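Xyloglucan-specific endo-beta-1,4-glucanase BoGH5A (Bacteroides ovatus, PDB 3ZMR) cleaves the beta-1,4-linked glucan backbone of xyloglucan internally, with retention of anomeric configuration, releasing xyloglucan oligosaccharides. Local coordinates at residues I173-F181 / I189-V197. Residues are numbered along the deposited sequence; the frame is centred on the assembly and turned at random. Where two conformers were deposited one is given.
Sequences IPVAYSHQF and IKSAWMDKV
F181 and I189 form an antiparallel non-hydrogen-bonded pair, CA to CA 4.3 Å, and beside it K190 N donates to Q180 O at 2.9 Å, nearly straight. The segments belong to the beta/alpha barrel of family 5 glycoside hydrolases: 173-181 runs from the end of barrel strand 170-173 into the loop that follows, and K190 occupies the N-cap position of helix 191-206, which returns along the barrel wall. W193 and Q180 make the largest contributions. At W193 a chi1 of 180° sets CG opposite the backbone N and carries the indole from the helix into the loop, where NE1 donates to A176 O at 2.9 Å, in the carbonyl plane but bent (135°). One indole face receives Q180 CG, a CH-pi contact 3.6 Å from the five-membered ring centroid, and the Q180 amide stacks on the ring; the H179 edge points at the six-membered ring, planes at 81°. V197 CG2 lies over the opposite face. Were W193 an alanine, A176 O would probably lose this donor, and Q180 and H179 their shared aromatic surface. Y177 CD2 packs against I189 CD1 at 3.8 Å. At the solvent side, one water accepts from K190 NZ at 2.8 Å and donates to H179 O.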
ATOM      1  N   ILE A 173       5.182   4.760 -11.289  1.00  7.57           N
ATOM      2  CA  ILE A 173       5.290   6.196 -11.538  1.00  7.94           C
ATOM      3  C   ILE A 173       4.774   6.909 -10.293  1.00  7.31           C
ATOM      4  O   ILE A 173       3.561   7.108 -10.144  1.00  8.33           O
ATOM      5  CB  ILE A 173       4.517   6.627 -12.794  1.00  9.03           C
ATOM      6  CG1 ILE A 173       4.950   5.815 -14.010  1.00 10.07           C
ATOM      7  CG2 ILE A 173       4.682   8.122 -13.047  1.00  8.49           C
ATOM      8  CD1 ILE A 173       4.228   6.150 -15.307  1.00 10.70           C
ATOM      9  N   PRO A 174       5.666   7.281  -9.360  1.00  7.32           N
ATOM     10  CA  PRO A 174       5.244   8.138  -8.254  1.00  6.47           C
ATOM     11  C   PRO A 174       4.714   9.476  -8.801  1.00  7.99           C
ATOM     12  O   PRO A 174       5.276  10.012  -9.781  1.00  8.48           O
ATOM     13  CB  PRO A 174       6.558   8.356  -7.479  1.00  9.12           C
ATOM     14  CG  PRO A 174       7.376   7.166  -7.777  1.00  8.96           C
ATOM     15  CD  PRO A 174       7.085   6.876  -9.203  1.00  7.68           C
ATOM     16  N   VAL A 175       3.641   9.988  -8.218  1.00  7.03           N
ATOM     17  CA  VAL A 175       3.055  11.249  -8.667  1.00  7.44           C
ATOM     18  C   VAL A 175       2.718  12.136  -7.471  1.00  8.08           C
ATOM     19  O   VAL A 175       2.192  11.683  -6.442  1.00  8.20           O
ATOM     20  CB  VAL A 175       1.762  11.037  -9.486  1.00  7.99           C
ATOM     21  CG1 VAL A 175       1.309  12.341 -10.158  1.00  9.64           C
ATOM     22  CG2 VAL A 175       1.959   9.978 -10.552  1.00  9.14           C
ATOM     23  N   ALA A 176       3.010  13.426  -7.646  1.00  8.67           N
ATOM     24  CA  ALA A 176       2.577  14.476  -6.736  1.00  8.92           C
ATOM     25  C   ALA A 176       1.501  15.261  -7.501  1.00  7.33           C
ATOM     26  O   ALA A 176       1.537  15.364  -8.742  1.00  9.50           O
ATOM     27  CB  ALA A 176       3.731  15.417  -6.427  1.00 10.26           C
ATOM     28  N   TYR A 177       0.558  15.800  -6.731  1.00  8.66           N
ATOM     29  CA  TYR A 177      -0.535  16.641  -7.253  1.00  9.15           C
ATOM     30  C   TYR A 177      -0.737  17.941  -6.493  1.00 10.57           C
ATOM     31  O   TYR A 177      -1.305  18.887  -7.050  1.00 12.27           O
ATOM     32  CB  TYR A 177      -1.858  15.861  -7.237  1.00  9.64           C
ATOM     33  CG  TYR A 177      -1.895  14.587  -8.034  1.00 11.01           C
ATOM     34  CD1 TYR A 177      -1.514  13.372  -7.464  1.00 14.10           C
ATOM     35  CD2 TYR A 177      -2.275  14.593  -9.377  1.00 12.26           C
ATOM     36  CE1 TYR A 177      -1.580  12.193  -8.213  1.00 10.71           C
ATOM     37  CE2 TYR A 177      -2.327  13.438 -10.126  1.00 15.28           C
ATOM     38  CZ  TYR A 177      -1.970  12.251  -9.556  1.00 12.56           C
ATOM     39  OH  TYR A 177      -2.082  11.129 -10.357  1.00 16.12           O
ATOM     40  N   SER A 178      -0.321  17.966  -5.230  1.00 10.59           N
ATOM     41  CA  SER A 178      -0.660  19.049  -4.302  1.00 11.68           C
ATOM     42  C   SER A 178       0.115  20.355  -4.540  1.00 12.34           C
ATOM     43  O   SER A 178      -0.186  21.394  -3.932  1.00 12.93           O
ATOM     44  CB  SER A 178      -0.523  18.611  -2.850  1.00 11.28           C
ATOM     45  OG  SER A 178      -1.478  17.584  -2.579  1.00 12.14           O
ATOM     46  N   HIS A 179       1.068  20.290  -5.455  1.00 11.03           N
ATOM     47  CA  HIS A 179       1.761  21.469  -5.974  1.00 11.17           C
ATOM     48  C   HIS A 179       1.103  22.024  -7.232  1.00 11.12           C
ATOM     49  O   HIS A 179       1.575  23.005  -7.824  1.00 13.00           O
ATOM     50  CB  HIS A 179       3.228  21.153  -6.252  1.00 12.12           C
ATOM     51  CG  HIS A 179       3.451  20.102  -7.286  1.00 11.36           C
ATOM     52  ND1 HIS A 179       2.589  19.037  -7.467  1.00 10.56           N
ATOM     53  CD2 HIS A 179       4.490  19.899  -8.136  1.00 11.79           C
ATOM     54  CE1 HIS A 179       3.064  18.261  -8.423  1.00 10.96           C
ATOM     55  NE2 HIS A 179       4.222  18.752  -8.840  1.00 11.20           N
ATOM     56  N   GLN A 180      -0.008  21.407  -7.632  1.00 11.40           N
ATOM     57  CA  GLN A 180      -0.680  21.703  -8.912  1.00 12.26           C
ATOM     58  C   GLN A 180      -2.193  21.889  -8.727  1.00 12.00           C
ATOM     59  O   GLN A 180      -2.987  21.554  -9.631  1.00 16.42           O
ATOM     60  CB  GLN A 180      -0.379  20.628  -9.964  1.00 14.44           C
ATOM     61  CG  GLN A 180       1.094  20.524 -10.305  1.00 14.99           C
ATOM     62  CD  GLN A 180       1.571  21.641 -11.219  1.00 15.35           C
ATOM     63  OE1 GLN A 180       0.799  22.240 -11.969  1.00 20.20           O
ATOM     64  NE2 GLN A 180       2.862  21.926 -11.170  1.00 18.21           N
ATOM     65  N   PHE A 181      -2.595  22.381  -7.553  1.00 11.99           N
ATOM     66  CA  PHE A 181      -4.002  22.689  -7.321  1.00 12.87           C
ATOM     67  C   PHE A 181      -4.398  23.987  -8.046  1.00 20.93           C
ATOM     68  O   PHE A 181      -3.684  24.980  -8.033  1.00 19.52           O
ATOM     69  CB  PHE A 181      -4.309  22.825  -5.831  1.00 14.13           C
ATOM     70  CG  PHE A 181      -4.245  21.549  -5.041  1.00 12.64           C
ATOM     71  CD1 PHE A 181      -4.745  20.348  -5.527  1.00 13.36           C
ATOM     72  CD2 PHE A 181      -3.759  21.575  -3.749  1.00 15.28           C
ATOM     73  CE1 PHE A 181      -4.672  19.205  -4.740  1.00 13.40           C
ATOM     74  CE2 PHE A 181      -3.724  20.449  -2.938  1.00 14.84           C
ATOM     75  CZ  PHE A 181      -4.200  19.248  -3.443  1.00 14.54           C
ATOM     76  N   ILE A 189      -7.402  19.752  -8.716  1.00 12.02           N
ATOM     77  CA  ILE A 189      -6.151  19.615  -9.473  1.00 10.86           C
ATOM     78  C   ILE A 189      -6.280  20.228 -10.860  1.00 11.67           C
ATOM     79  O   ILE A 189      -7.279  19.982 -11.558  1.00 13.89           O
ATOM     80  CB  ILE A 189      -5.743  18.120  -9.585  1.00 12.45           C
ATOM     81  CG1 ILE A 189      -5.547  17.532  -8.186  1.00 12.43           C
ATOM     82  CG2 ILE A 189      -4.448  17.967 -10.377  1.00 14.48           C
ATOM     83  CD1 ILE A 189      -5.591  16.026  -8.154  1.00 12.27           C
ATOM     84  N   LYS A 190      -5.283  21.026 -11.248  1.00 11.34           N
ATOM     85  CA  LYS A 190      -5.224  21.584 -12.591  1.00 12.00           C
ATOM     86  C   LYS A 190      -5.334  20.516 -13.681  1.00 12.88           C
ATOM     87  O   LYS A 190      -4.580  19.525 -13.675  1.00 12.27           O
ATOM     88  CB  LYS A 190      -3.914  22.348 -12.825  1.00 19.03           C
ATOM     89  CG  LYS A 190      -3.824  23.644 -12.030  1.00 15.57           C
ATOM     90  CD  LYS A 190      -2.467  24.374 -12.150  1.00 21.86           C
ATOM     91  CE  LYS A 190      -2.490  25.662 -11.337  1.00 29.11           C
ATOM     92  NZ  LYS A 190      -1.212  26.432 -11.390  1.00 44.46           N
ATOM     93  N   SER A 191      -6.223  20.727 -14.645  1.00 16.90           N
ATOM     94  CA  SER A 191      -6.403  19.766 -15.734  0.50 24.39           C
ATOM     95  C   SER A 191      -5.112  19.610 -16.535  1.00 12.08           C
ATOM     96  O   SER A 191      -4.789  18.504 -17.016  1.00 13.24           O
ATOM     97  CB  SER A 191      -7.558  20.166 -16.665  0.50 13.61           C
ATOM     98  OG  SER A 191      -7.313  21.413 -17.286  0.50 30.46           O
ATOM     99  N   ALA A 192      -4.359  20.705 -16.681  1.00 12.57           N
ATOM    100  CA  ALA A 192      -3.119  20.668 -17.456  1.00 13.49           C
ATOM    101  C   ALA A 192      -2.063  19.737 -16.830  1.00 10.70           C
ATOM    102  O   ALA A 192      -1.283  19.087 -17.535  1.00 13.83           O
ATOM    103  CB  ALA A 192      -2.558  22.064 -17.544  1.00 14.88           C
ATOM    104  N   TRP A 193      -2.062  19.653 -15.507  1.00 12.02           N
ATOM    105  CA  TRP A 193      -1.163  18.722 -14.813  1.00  9.92           C
ATOM    106  C   TRP A 193      -1.627  17.283 -15.010  1.00 11.84           C
ATOM    107  O   TRP A 193      -0.850  16.375 -15.337  1.00 11.81           O
ATOM    108  CB  TRP A 193      -1.126  19.031 -13.330  1.00 10.75           C
ATOM    109  CG  TRP A 193      -0.237  18.111 -12.566  1.00 11.08           C
ATOM    110  CD1 TRP A 193      -0.620  17.219 -11.610  1.00 11.54           C
ATOM    111  CD2 TRP A 193       1.199  17.964 -12.684  1.00 11.49           C
ATOM    112  NE1 TRP A 193       0.473  16.527 -11.134  1.00 10.71           N
ATOM    113  CE2 TRP A 193       1.601  16.976 -11.748  1.00 10.61           C
ATOM    114  CE3 TRP A 193       2.187  18.590 -13.457  1.00  9.63           C
ATOM    115  CZ2 TRP A 193       2.929  16.605 -11.579  1.00 10.14           C
ATOM    116  CZ3 TRP A 193       3.505  18.232 -13.285  1.00 12.23           C
ATOM    117  CH2 TRP A 193       3.869  17.249 -12.366  1.00 12.33           C
ATOM    118  N   MET A 194      -2.925  17.057 -14.838  1.00 12.66           N
ATOM    119  CA  MET A 194      -3.500  15.720 -15.064  0.50 11.07           C
ATOM    120  C   MET A 194      -3.203  15.258 -16.486  1.00 11.89           C
ATOM    121  O   MET A 194      -2.923  14.074 -16.738  1.00 12.06           O
ATOM    122  CB  MET A 194      -5.013  15.732 -14.838  0.50 15.61           C
ATOM    123  CG  MET A 194      -5.424  16.037 -13.416  0.50 17.25           C
ATOM    124  SD  MET A 194      -4.742  14.876 -12.220  0.50 17.08           S
ATOM    125  CE  MET A 194      -5.338  13.307 -12.822  0.50 21.24           C
ATOM    126  N   ASP A 195      -3.250  16.185 -17.441  1.00 11.30           N
ATOM    127  CA  ASP A 195      -2.945  15.839 -18.821  1.00 11.41           C
ATOM    128  C   ASP A 195      -1.512  15.302 -18.960  1.00 11.68           C
ATOM    129  O   ASP A 195      -1.245  14.403 -19.743  1.00 12.35           O
ATOM    130  CB  ASP A 195      -3.059  17.051 -19.762  1.00 12.56           C
ATOM    131  CG  ASP A 195      -4.486  17.588 -19.937  1.00 15.62           C
ATOM    132  OD1 ASP A 195      -5.469  16.903 -19.587  1.00 14.27           O
ATOM    133  OD2 ASP A 195      -4.600  18.718 -20.483  1.00 16.42           O
ATOM    134  N   LYS A 196      -0.564  15.935 -18.264  1.00 11.78           N
ATOM    135  CA  LYS A 196       0.855  15.521 -18.339  1.00 12.61           C
ATOM    136  C   LYS A 196       1.045  14.121 -17.741  1.00 10.07           C
ATOM    137  O   LYS A 196       1.715  13.268 -18.285  1.00 11.71           O
ATOM    138  CB  LYS A 196       1.758  16.534 -17.604  1.00 14.64           C
ATOM    139  CG  LYS A 196       1.944  17.847 -18.353  1.00 21.36           C
ATOM    140  CD  LYS A 196       2.641  18.889 -17.504  1.00 27.08           C
ATOM    141  CE  LYS A 196       4.141  18.669 -17.433  1.00 37.90           C
ATOM    142  NZ  LYS A 196       4.775  19.870 -16.785  1.00 23.29           N
ATOM    143  N   VAL A 197       0.446  13.919 -16.574  1.00 10.82           N
ATOM    144  CA  VAL A 197       0.477  12.605 -15.935  1.00 13.86           C
ATOM    145  C   VAL A 197      -0.130  11.535 -16.891  1.00  9.80           C
ATOM    146  O   VAL A 197       0.438  10.461 -17.141  1.00 10.61           O
ATOM    147  CB  VAL A 197      -0.234  12.617 -14.567  1.00 14.17           C
ATOM    148  CG1 VAL A 197      -0.178  11.214 -13.963  1.00 16.04           C
ATOM    149  CG2 VAL A 197       0.400  13.646 -13.624  1.00 11.06           C
TER
HETATM  150  O   HOH W   1       0.809  25.256  -9.857  1.00 36.48           O
HETATM  151  O   HOH W   2      -0.861  25.375  -8.120  1.00 38.49           O